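Local coordinates for methyltransferase domain-containing protein (Pyrococcus horikoshii, PDB 1VE3) that binds S-adenosylmethionine and probably transfers its methyl group to a substrate not yet identified, at residues Asp105-Asp111 with Lys137-Thr143; Ile164-Ile168 with Val176-Phe180; Ala46-Gly50 with Met72-Ala76. The contacts are given in a common frame with arbitrary orientation. Residues are numbered along the deposited sequence.

Contact 1. Residues Asp105-Asp111 with Lys137-Thr143; sequences DYVIFID and KFIMYFT. With SAM (S-adenosylmethionine), chain C.
Strands 106-110 and 137-143 run parallel, 4.7 Å apart with their N-to-C directions 8° apart, pairing Tyr106 with Lys137 through Ile110 with Tyr141. Six backbone hydrogen bonds form the ladder: Lys137 N to Asp105 O (2.8 Å), Val107 N to Lys137 O (3.1 Å), Ile139 N to Val107 O (2.9 Å), Phe109 N to Ile139 O, Tyr141 N to Phe109 O and Asp111 N to Tyr141 O (each 3.0 Å). Apolar contacts cover both faces. Under helix 118-131, Phe138 (chi1 t) lays CE2 3.7 Å from Phe109 CB, while SE of Met140, a selenomethionine, lies 5.2 Å from the Phe109 ring centroid, at its edge: a Met-aromatic contact. Toward helix 19-34, Ile110 CG2 meets Tyr141 CD2 at 4.1 Å; beta-branched Val107, Ile108, Ile110 and Ile139 suit the extended backbone. Asp111 leaves the strand with positive phi (39°), its carboxylate salt-bridged to Arg24. Ile110 O accepts a 3.1 Å hydrogen bond from SAM N, placing the cofactor at the C-terminal ends of the parallel strands, as in Rossmann-like class I methyltransferases.

Contact 2. Residues Ile164-Ile168 with Val176-Phe180; sequences ISKVI and VVIEF
Val176, near the start of strand 175-179, has its CG2 3.9 Å from Val167 CG1. Strands 166-168 and 176-179 are antiparallel, their axes 4.7 Å apart at 170°. Val177 forms a hydrogen-bonded pair with Ile168: Val177 N gives to Ile168 O at 2.8 Å and Ile168 N to Val177 O at 2.7 Å, with Val177 CB 4.1 Å from Ile168 CB. The two strands are the arms of a beta hairpin, 166-170 and 175-179, to which strand 188-192 adds a third antiparallel strand beyond the second arm. Ile178 faces Val167 as a non-hydrogen-bonded pair, CA to CA 4.6 Å; its CG2 reaches Ile164 CG1 at 4.0 Å, so branched aliphatic residues cover this face, which Leu152 also touches. At Glu179 the register slips in a classic beta bulge, Ser165 and Lys166 both lying opposite it. Glu179 N donates to Lys166 O (2.9 Å), whereas Glu179 O accepts from Ser165 N (2.9 Å) and only weakly from Lys166 N (3.5 Å). Ser165, with phi/psi -95/-38, supplies the helical-like kink. Phe180 has its CA 4.3 Å from Ile164 CA but turns its CB away, its ring meeting those of Phe10 and Phe187.

Contact 3. Residues Ala46-Gly50 with Met72-Ala76; sequences ACGVG and MIRKA. With SAM (S-adenosylmethionine), chain C.
This is a buried loop-to-helix contact beside the cofactor: residues 46-50, which link strand 41-45 to helix 51-58, lie against one turn of helix 70-82. Loop backbone and the side chains of Val49, Met72 and Ala76 make a close fit, the whole contact burying 280 Å². The loop folds as a type II' beta turn from Cys47 to Gly50, closed by Gly50 N to Cys47 O at 3.0 Å. Gly48, at phi/psi 64/-129, has the positive phi that favours glycine, and a CB there would collide with SAM CG. Gly50, the N-cap of the following helix, adopts 84/11, where a CB would jam against the preceding carbonyl. The sequence Ala-Cys-Gly-Val-Gly is the glycine-rich loop, or motif I, after the first strand of Rossmann-like methyltransferases. Here Ala46 O accepts a 2.7 Å hydrogen bond from SAM N, and Gly48 N donates to Asp67, itself a ligand of SAM. Across the interface, Val49 CG1 is 4.0 Å from both Met72 SE and Lys75 CB; Val49 (chi1 m) fills the space between these side chains. Selenomethionine Met72, chi1 and chi2 both m, sends its side chain past Val49 and brings CG to 3.5 Å from SAM O3'. Ala76 is small enough for the closest CA-to-CA approach, 4.3 Å from its CA to Val49 CA, and its CA-H points at Val49 O (3.4 Å from CA to O). Deeper, toward strand 88-91, Cys47 SG (chi1 p) rests 4.1 Å from Ile73 CD1.

Contacts 1 and 3 are buried and share the cofactor: both Ile110 O and Ala46 O take a hydrogen bond from the SAM amino group, and Phe109 CE1 packs 4.1 Å from Ala46 CB. Yet they join different elements, contact 1 two parallel strands at the centre of the large sheet, contact 3 a glycine-rich loop and a helix held by close van der Waals fit. Contact 2 resembles contact 1 in its backbone ladder, but it is antiparallel, local in sequence and partly exposed, in a separate three-stranded sheet, its centre about 27 Å from that of contact 1. Accordingly, aliphatic and aromatic side chains fill the core strands, glycines allow the loop's turns close to the cofactor, and serine, lysine and glutamate appear on the hairpin.

Contact 1. Residues Asp105-Asp111 with Lys137-Thr143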
loop_
_atom_site.group_PDB
_atom_site.type_symbol
_atom_site.label_atom_id
_atom_site.label_comp_id
_atom_site.label_asym_id
_atom_site.label_seq_id
_atom_site.Cartn_x
_atom_site.Cartn_y
_atom_site.Cartn_z
ATOM N N ASP A 105 22.088 13.485 11.033
ATOM C CA ASP A 105 21.419 13.369 12.325
ATOM C C ASP A 105 20.700 12.023 12.334
ATOM O O ASP A 105 20.456 11.441 13.390
ATOM C CB ASP A 105 20.384 14.479 12.504
ATOM C CG ASP A 105 21.010 15.849 12.636
ATOM O OD1 ASP A 105 21.737 16.081 13.636
ATOM O OD2 ASP A 105 20.768 16.689 11.735
ATOM N N TYR A 106 20.354 11.553 11.136
ATOM C CA TYR A 106 19.662 10.279 10.954
ATOM C C TYR A 106 20.108 9.601 9.670
ATOM O O TYR A 106 20.475 10.249 8.693
ATOM C CB TYR A 106 18.143 10.455 10.846
ATOM C CG TYR A 106 17.444 11.047 12.037
ATOM C CD1 TYR A 106 17.206 12.414 12.116
ATOM C CD2 TYR A 106 16.983 10.234 13.072
ATOM C CE1 TYR A 106 16.522 12.962 13.192
ATOM C CE2 TYR A 106 16.297 10.769 14.154
ATOM C CZ TYR A 106 16.069 12.138 14.207
ATOM O OH TYR A 106 15.386 12.686 15.272
ATOM N N VAL A 107 20.050 8.279 9.693
ATOM C CA VAL A 107 20.384 7.450 8.555
ATOM C C VAL A 107 19.388 6.310 8.632
ATOM O O VAL A 107 19.383 5.563 9.607
ATOM C CB VAL A 107 21.811 6.875 8.663
ATOM C CG1 VAL A 107 22.026 5.819 7.598
ATOM C CG2 VAL A 107 22.831 7.992 8.512
ATOM N N ILE A 108 18.519 6.198 7.632
ATOM C CA ILE A 108 17.537 5.119 7.617
ATOM C C ILE A 108 17.975 4.098 6.584
ATOM O O ILE A 108 18.513 4.450 5.529
ATOM C CB ILE A 108 16.112 5.636 7.304
ATOM C CG1 ILE A 108 16.051 6.225 5.891
ATOM C CG2 ILE A 108 15.725 6.686 8.331
ATOM C CD1 ILE A 108 14.661 6.705 5.483
ATOM N N PHE A 109 17.743 2.831 6.907
ATOM C CA PHE A 109 18.159 1.702 6.080
ATOM C C PHE A 109 17.010 0.690 6.149
ATOM O O PHE A 109 16.865 -0.057 7.130
ATOM C CB PHE A 109 19.462 1.153 6.687
ATOM C CG PHE A 109 20.144 0.099 5.872
ATOM C CD1 PHE A 109 20.395 0.290 4.519
ATOM C CD2 PHE A 109 20.605 -1.063 6.482
ATOM C CE1 PHE A 109 21.096 -0.659 3.784
ATOM C CE2 PHE A 109 21.311 -2.022 5.756
ATOM C CZ PHE A 109 21.558 -1.818 4.405
ATOM N N ILE A 110 16.194 0.673 5.098
ATOM C CA ILE A 110 15.014 -0.178 5.063
ATOM C C ILE A 110 14.978 -1.299 4.022
ATOM O O ILE A 110 15.305 -1.087 2.862
ATOM C CB ILE A 110 13.752 0.714 4.882
ATOM C CG1 ILE A 110 13.655 1.698 6.057
ATOM C CG2 ILE A 110 12.503 -0.147 4.766
ATOM C CD1 ILE A 110 12.496 2.678 5.967
ATOM N N ASP A 111 14.559 -2.488 4.455
ATOM C CA ASP A 111 14.432 -3.657 3.579
ATOM C C ASP A 111 15.557 -3.793 2.556
ATOM O O ASP A 111 15.278 -3.939 1.370
ATOM C CB ASP A 111 13.105 -3.597 2.799
ATOM C CG ASP A 111 11.880 -3.837 3.667
ATOM O OD1 ASP A 111 11.860 -4.846 4.406
ATOM O OD2 ASP A 111 10.919 -3.026 3.593
ATOM N N LYS A 137 21.126 9.201 14.944
ATOM C CA LYS A 137 20.503 7.896 15.102
ATOM C C LYS A 137 20.462 7.075 13.815
ATOM O O LYS A 137 20.138 7.586 12.751
ATOM C CB LYS A 137 19.089 8.068 15.667
ATOM C CG LYS A 137 19.106 8.603 17.091
ATOM C CD LYS A 137 17.854 9.363 17.468
ATOM C CE LYS A 137 16.772 8.454 18.008
ATOM N NZ LYS A 137 15.650 9.254 18.576
ATOM N N PHE A 138 20.826 5.801 13.934
ATOM C CA PHE A 138 20.809 4.863 12.817
ATOM C C PHE A 138 19.532 4.054 13.003
ATOM O O PHE A 138 19.374 3.384 14.014
ATOM C CB PHE A 138 22.013 3.916 12.891
ATOM C CG PHE A 138 22.033 2.852 11.812
ATOM C CD1 PHE A 138 22.523 1.580 12.089
ATOM C CD2 PHE A 138 21.590 3.130 10.521
ATOM C CE1 PHE A 138 22.571 0.594 11.094
ATOM C CE2 PHE A 138 21.635 2.157 9.522
ATOM C CZ PHE A 138 22.126 0.886 9.809
ATOM N N ILE A 139 18.622 4.119 12.038
ATOM C CA ILE A 139 17.368 3.382 12.143
ATOM C C ILE A 139 17.190 2.408 10.984
ATOM O O ILE A 139 17.031 2.831 9.835
ATOM C CB ILE A 139 16.166 4.354 12.166
ATOM C CG1 ILE A 139 16.246 5.237 13.411
ATOM C CG2 ILE A 139 14.856 3.571 12.134
ATOM C CD1 ILE A 139 15.184 6.318 13.466
HETATM N N MSE A 140 17.215 1.108 11.272
HETATM C CA MSE A 140 17.038 0.135 10.205
HETATM C C MSE A 140 15.889 -0.845 10.437
HETATM O O MSE A 140 15.510 -1.151 11.568
HETATM C CB MSE A 140 18.361 -0.615 9.908
HETATM C CG MSE A 140 18.704 -1.846 10.743
HETATM SE SE MSE A 140 20.188 -2.905 9.930
HETATM C CE MSE A 140 19.135 -4.209 9.000
ATOM N N TYR A 141 15.311 -1.296 9.335
ATOM C CA TYR A 141 14.212 -2.241 9.373
ATOM C C TYR A 141 14.638 -3.404 8.504
ATOM O O TYR A 141 15.068 -3.213 7.364
ATOM C CB TYR A 141 12.936 -1.615 8.810
ATOM C CG TYR A 141 11.823 -2.620 8.612
ATOM C CD1 TYR A 141 11.070 -3.087 9.691
ATOM C CD2 TYR A 141 11.538 -3.120 7.347
ATOM C CE1 TYR A 141 10.059 -4.030 9.503
ATOM C CE2 TYR A 141 10.534 -4.060 7.150
ATOM C CZ TYR A 141 9.799 -4.511 8.226
ATOM O OH TYR A 141 8.818 -5.458 8.016
ATOM N N PHE A 142 14.545 -4.608 9.046
ATOM C CA PHE A 142 14.941 -5.783 8.289
ATOM C C PHE A 142 14.092 -6.967 8.680
ATOM O O PHE A 142 13.394 -6.950 9.700
ATOM C CB PHE A 142 16.426 -6.118 8.517
ATOM C CG PHE A 142 16.748 -6.556 9.924
ATOM C CD1 PHE A 142 16.834 -5.626 10.960
ATOM C CD2 PHE A 142 16.938 -7.901 10.218
ATOM C CE1 PHE A 142 17.102 -6.032 12.271
ATOM C CE2 PHE A 142 17.204 -8.316 11.521
ATOM C CZ PHE A 142 17.286 -7.380 12.550
ATOM N N THR A 143 14.162 -8.004 7.861
ATOM C CA THR A 143 13.401 -9.207 8.110
ATOM C C THR A 143 14.363 -10.341 8.423
ATOM O O THR A 143 15.371 -10.514 7.739
ATOM C CB THR A 143 12.542 -9.563 6.876
ATOM O OG1 THR A 143 11.618 -8.495 6.638
ATOM C CG2 THR A 143 11.769 -10.859 7.095
HETATM N N SAM C . 14.995 1.478 1.101
HETATM C CA SAM C . 14.245 1.015 -0.102
HETATM C C SAM C . 12.752 0.969 0.215
HETATM O O SAM C . 11.955 1.324 -0.662
HETATM O OXT SAM C . 12.454 0.555 1.379
HETATM C CB SAM C . 14.721 -0.361 -0.441
HETATM C CG SAM C . 14.538 -0.716 -1.833
HETATM S SD SAM C . 15.109 -2.406 -2.272
HETATM C CE SAM C . 14.182 -3.466 -1.355
HETATM C "C5'" SAM C . 16.858 -2.427 -1.850
HETATM C "C4'" SAM C . 17.812 -1.355 -2.591
HETATM O "O4'" SAM C . 19.190 -1.521 -2.109
HETATM C "C3'" SAM C . 17.955 -1.594 -4.086
HETATM O "O3'" SAM C . 17.235 -0.351 -4.561
HETATM C "C2'" SAM C . 19.374 -1.430 -4.510
HETATM O "O2'" SAM C . 19.776 -0.745 -5.655
HETATM C "C1'" SAM C . 19.997 -0.983 -3.135
HETATM N N9 SAM C . 21.394 -1.407 -2.982
HETATM C C8 SAM C . 22.019 -2.647 -3.108
HETATM N N7 SAM C . 23.310 -2.614 -2.885
HETATM C C5 SAM C . 23.569 -1.309 -2.601
HETATM C C6 SAM C . 24.779 -0.561 -2.260
HETATM N N6 SAM C . 25.985 -1.145 -2.167
HETATM N N1 SAM C . 24.691 0.828 -2.019
HETATM C C2 SAM C . 23.477 1.460 -2.105
HETATM N N3 SAM C . 22.295 0.860 -2.415
HETATM C C4 SAM C . 22.395 -0.534 -2.654
#

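Contact 2. Residues Ile164-Ile168 with Val176-Phe180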
loop_
_atom_site.group_PDB
_atom_site.type_symbol
_atom_site.label_atom_id
_atom_site.label_comp_id
_atom_site.label_asym_id
_atom_site.label_seq_id
_atom_site.Cartn_x
_atom_site.Cartn_y
_atom_site.Cartn_z
ATOM N N ILE A 164 5.508 -18.566 -5.914
ATOM C CA ILE A 164 6.793 -19.149 -5.541
ATOM C C ILE A 164 6.806 -20.656 -5.796
ATOM O O ILE A 164 6.017 -21.404 -5.218
ATOM C CB ILE A 164 7.115 -18.891 -4.051
ATOM C CG1 ILE A 164 8.366 -19.679 -3.648
ATOM C CG2 ILE A 164 5.921 -19.271 -3.182
ATOM C CD1 ILE A 164 8.736 -19.550 -2.189
ATOM N N SER A 165 7.716 -21.097 -6.658
ATOM C CA SER A 165 7.811 -22.507 -6.996
ATOM C C SER A 165 8.837 -23.285 -6.181
ATOM O O SER A 165 8.594 -24.435 -5.821
ATOM C CB SER A 165 8.116 -22.667 -8.490
ATOM O OG SER A 165 9.326 -22.022 -8.852
ATOM N N LYS A 166 9.977 -22.670 -5.877
ATOM C CA LYS A 166 11.006 -23.377 -5.124
ATOM C C LYS A 166 11.834 -22.492 -4.189
ATOM O O LYS A 166 11.957 -21.284 -4.400
ATOM C CB LYS A 166 11.929 -24.101 -6.109
ATOM C CG LYS A 166 12.763 -25.219 -5.504
ATOM C CD LYS A 166 13.521 -25.974 -6.590
ATOM C CE LYS A 166 14.269 -27.172 -6.026
ATOM N NZ LYS A 166 14.982 -27.933 -7.096
ATOM N N VAL A 167 12.392 -23.110 -3.151
ATOM C CA VAL A 167 13.229 -22.418 -2.174
ATOM C C VAL A 167 14.464 -23.272 -1.890
ATOM O O VAL A 167 14.391 -24.266 -1.164
ATOM C CB VAL A 167 12.478 -22.180 -0.846
ATOM C CG1 VAL A 167 13.388 -21.484 0.146
ATOM C CG2 VAL A 167 11.244 -21.343 -1.091
ATOM N N ILE A 168 15.595 -22.875 -2.463
ATOM C CA ILE A 168 16.838 -23.610 -2.292
ATOM C C ILE A 168 17.808 -22.862 -1.398
ATOM O O ILE A 168 18.512 -21.945 -1.832
ATOM C CB ILE A 168 17.504 -23.868 -3.644
ATOM C CG1 ILE A 168 16.515 -24.575 -4.565
ATOM C CG2 ILE A 168 18.757 -24.707 -3.459
ATOM C CD1 ILE A 168 17.017 -24.744 -5.977
ATOM N N VAL A 176 20.177 -17.968 -0.218
ATOM C CA VAL A 176 19.051 -18.792 -0.629
ATOM C C VAL A 176 18.550 -18.378 -2.005
ATOM O O VAL A 176 18.548 -17.193 -2.354
ATOM C CB VAL A 176 17.879 -18.685 0.380
ATOM C CG1 VAL A 176 17.322 -17.277 0.380
ATOM C CG2 VAL A 176 16.792 -19.682 0.025
ATOM N N VAL A 177 18.136 -19.373 -2.782
ATOM C CA VAL A 177 17.607 -19.152 -4.115
ATOM C C VAL A 177 16.105 -19.379 -4.076
ATOM O O VAL A 177 15.645 -20.441 -3.660
ATOM C CB VAL A 177 18.213 -20.137 -5.136
ATOM C CG1 VAL A 177 17.637 -19.871 -6.516
ATOM C CG2 VAL A 177 19.722 -20.006 -5.158
ATOM N N ILE A 178 15.345 -18.370 -4.486
ATOM C CA ILE A 178 13.893 -18.478 -4.526
ATOM C C ILE A 178 13.450 -18.348 -5.977
ATOM O O ILE A 178 13.795 -17.383 -6.656
ATOM C CB ILE A 178 13.203 -17.368 -3.700
ATOM C CG1 ILE A 178 13.505 -17.557 -2.214
ATOM C CG2 ILE A 178 11.692 -17.404 -3.936
ATOM C CD1 ILE A 178 12.885 -16.496 -1.332
ATOM N N GLU A 179 12.705 -19.338 -6.452
ATOM C CA GLU A 179 12.214 -19.332 -7.824
ATOM C C GLU A 179 10.753 -18.902 -7.837
ATOM O O GLU A 179 9.957 -19.365 -7.019
ATOM C CB GLU A 179 12.348 -20.726 -8.435
ATOM C CG GLU A 179 11.811 -20.839 -9.850
ATOM C CD GLU A 179 11.808 -22.270 -10.355
ATOM O OE1 GLU A 179 11.351 -22.490 -11.493
ATOM O OE2 GLU A 179 12.260 -23.171 -9.616
ATOM N N PHE A 180 10.407 -18.012 -8.760
ATOM C CA PHE A 180 9.034 -17.527 -8.873
ATOM C C PHE A 180 8.321 -18.126 -10.080
ATOM O O PHE A 180 8.909 -18.258 -11.153
ATOM C CB PHE A 180 9.014 -15.996 -8.974
ATOM C CG PHE A 180 9.486 -15.302 -7.728
ATOM C CD1 PHE A 180 10.842 -15.209 -7.435
ATOM C CD2 PHE A 180 8.571 -14.760 -6.833
ATOM C CE1 PHE A 180 11.280 -14.590 -6.272
ATOM C CE2 PHE A 180 9.000 -14.138 -5.663
ATOM C CZ PHE A 180 10.359 -14.053 -5.385
#

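Contact 3. Residues Ala46-Gly50 with Met72-Ala76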
loop_
_atom_site.group_PDB
_atom_site.type_symbol
_atom_site.label_atom_id
_atom_site.label_comp_id
_atom_site.label_asym_id
_atom_site.label_seq_id
_atom_site.Cartn_x
_atom_site.Cartn_y
_atom_site.Cartn_z
ATOM N N ALA A 46 20.377 3.334 0.436
ATOM C CA ALA A 46 19.739 2.317 -0.403
ATOM C C ALA A 46 18.259 2.726 -0.446
ATOM O O ALA A 46 17.378 1.959 -0.057
ATOM C CB ALA A 46 19.905 0.913 0.223
ATOM N N CYS A 47 18.012 3.951 -0.919
ATOM C CA CYS A 47 16.662 4.527 -0.978
ATOM C C CYS A 47 15.674 3.966 -2.001
ATOM O O CYS A 47 14.477 4.256 -1.924
ATOM C CB CYS A 47 16.757 6.041 -1.190
ATOM S SG CYS A 47 17.577 6.515 -2.733
ATOM N N GLY A 48 16.154 3.179 -2.954
ATOM C CA GLY A 48 15.246 2.640 -3.950
ATOM C C GLY A 48 14.659 3.779 -4.764
ATOM O O GLY A 48 15.396 4.638 -5.254
ATOM N N VAL A 49 13.336 3.812 -4.897
ATOM C CA VAL A 49 12.699 4.873 -5.667
ATOM C C VAL A 49 12.385 6.135 -4.855
ATOM O O VAL A 49 11.719 7.050 -5.342
ATOM C CB VAL A 49 11.420 4.346 -6.405
ATOM C CG1 VAL A 49 11.831 3.311 -7.452
ATOM C CG2 VAL A 49 10.450 3.729 -5.428
ATOM N N GLY A 50 12.876 6.176 -3.616
ATOM C CA GLY A 50 12.695 7.347 -2.770
ATOM C C GLY A 50 11.411 7.513 -1.973
ATOM O O GLY A 50 11.171 8.582 -1.402
HETATM N N MSE A 72 17.021 2.934 -10.182
HETATM C CA MSE A 72 16.292 3.332 -8.982
HETATM C C MSE A 72 16.348 4.847 -8.840
HETATM O O MSE A 72 15.334 5.500 -8.613
HETATM C CB MSE A 72 16.910 2.678 -7.740
HETATM C CG MSE A 72 16.705 1.170 -7.662
HETATM SE SE MSE A 72 14.838 0.698 -7.496
HETATM C CE MSE A 72 14.628 -0.190 -9.202
ATOM N N ILE A 73 17.551 5.393 -8.979
ATOM C CA ILE A 73 17.770 6.825 -8.865
ATOM C C ILE A 73 17.030 7.605 -9.951
ATOM O O ILE A 73 16.464 8.665 -9.680
ATOM C CB ILE A 73 19.282 7.147 -8.920
ATOM C CG1 ILE A 73 19.984 6.502 -7.718
ATOM C CG2 ILE A 73 19.507 8.655 -8.905
ATOM C CD1 ILE A 73 19.462 6.982 -6.370
ATOM N N ARG A 74 17.024 7.080 -11.172
ATOM C CA ARG A 74 16.328 7.747 -12.267
ATOM C C ARG A 74 14.836 7.877 -11.953
ATOM O O ARG A 74 14.256 8.949 -12.114
ATOM C CB ARG A 74 16.519 6.979 -13.582
ATOM C CG ARG A 74 15.991 7.729 -14.809
ATOM C CD ARG A 74 16.282 6.989 -16.110
ATOM N NE ARG A 74 15.745 5.630 -16.105
ATOM C CZ ARG A 74 16.480 4.533 -15.948
ATOM N NH1 ARG A 74 17.796 4.621 -15.790
ATOM N NH2 ARG A 74 15.894 3.343 -15.933
ATOM N N LYS A 75 14.215 6.790 -11.503
ATOM C CA LYS A 75 12.795 6.833 -11.163
ATOM C C LYS A 75 12.556 7.765 -9.977
ATOM O O LYS A 75 11.554 8.478 -9.926
ATOM C CB LYS A 75 12.266 5.440 -10.805
ATOM C CG LYS A 75 11.811 4.570 -11.962
ATOM C CD LYS A 75 11.118 3.312 -11.422
ATOM C CE LYS A 75 10.831 2.300 -12.521
ATOM N NZ LYS A 75 10.222 1.047 -11.987
ATOM N N ALA A 76 13.479 7.750 -9.023
ATOM C CA ALA A 76 13.359 8.580 -7.833
ATOM C C ALA A 76 13.204 10.040 -8.237
ATOM O O ALA A 76 12.319 10.736 -7.747
ATOM C CB ALA A 76 14.588 8.406 -6.941
HETATM N N SAM C . 14.995 1.478 1.101
HETATM C CA SAM C . 14.245 1.015 -0.102
HETATM C C SAM C . 12.752 0.969 0.215
HETATM O O SAM C . 11.955 1.324 -0.662
HETATM O OXT SAM C . 12.454 0.555 1.379
HETATM C CB SAM C . 14.721 -0.361 -0.441
HETATM C CG SAM C . 14.538 -0.716 -1.833
HETATM S SD SAM C . 15.109 -2.406 -2.272
HETATM C CE SAM C . 14.182 -3.466 -1.355
HETATM C "C5'" SAM C . 16.858 -2.427 -1.850
HETATM C "C4'" SAM C . 17.812 -1.355 -2.591
HETATM O "O4'" SAM C . 19.190 -1.521 -2.109
HETATM C "C3'" SAM C . 17.955 -1.594 -4.086
HETATM O "O3'" SAM C . 17.235 -0.351 -4.561
HETATM C "C2'" SAM C . 19.374 -1.430 -4.510
HETATM O "O2'" SAM C . 19.776 -0.745 -5.655
HETATM C "C1'" SAM C . 19.997 -0.983 -3.135
HETATM N N9 SAM C . 21.394 -1.407 -2.982
HETATM C C8 SAM C . 22.019 -2.647 -3.108
HETATM N N7 SAM C . 23.310 -2.614 -2.885
HETATM C C5 SAM C . 23.569 -1.309 -2.601
HETATM C C6 SAM C . 24.779 -0.561 -2.260
HETATM N N6 SAM C . 25.985 -1.145 -2.167
HETATM N N1 SAM C . 24.691 0.828 -2.019
HETATM C C2 SAM C . 23.477 1.460 -2.105
HETATM N N3 SAM C . 22.295 0.860 -2.415
HETATM C C4 SAM C . 22.395 -0.534 -2.654
#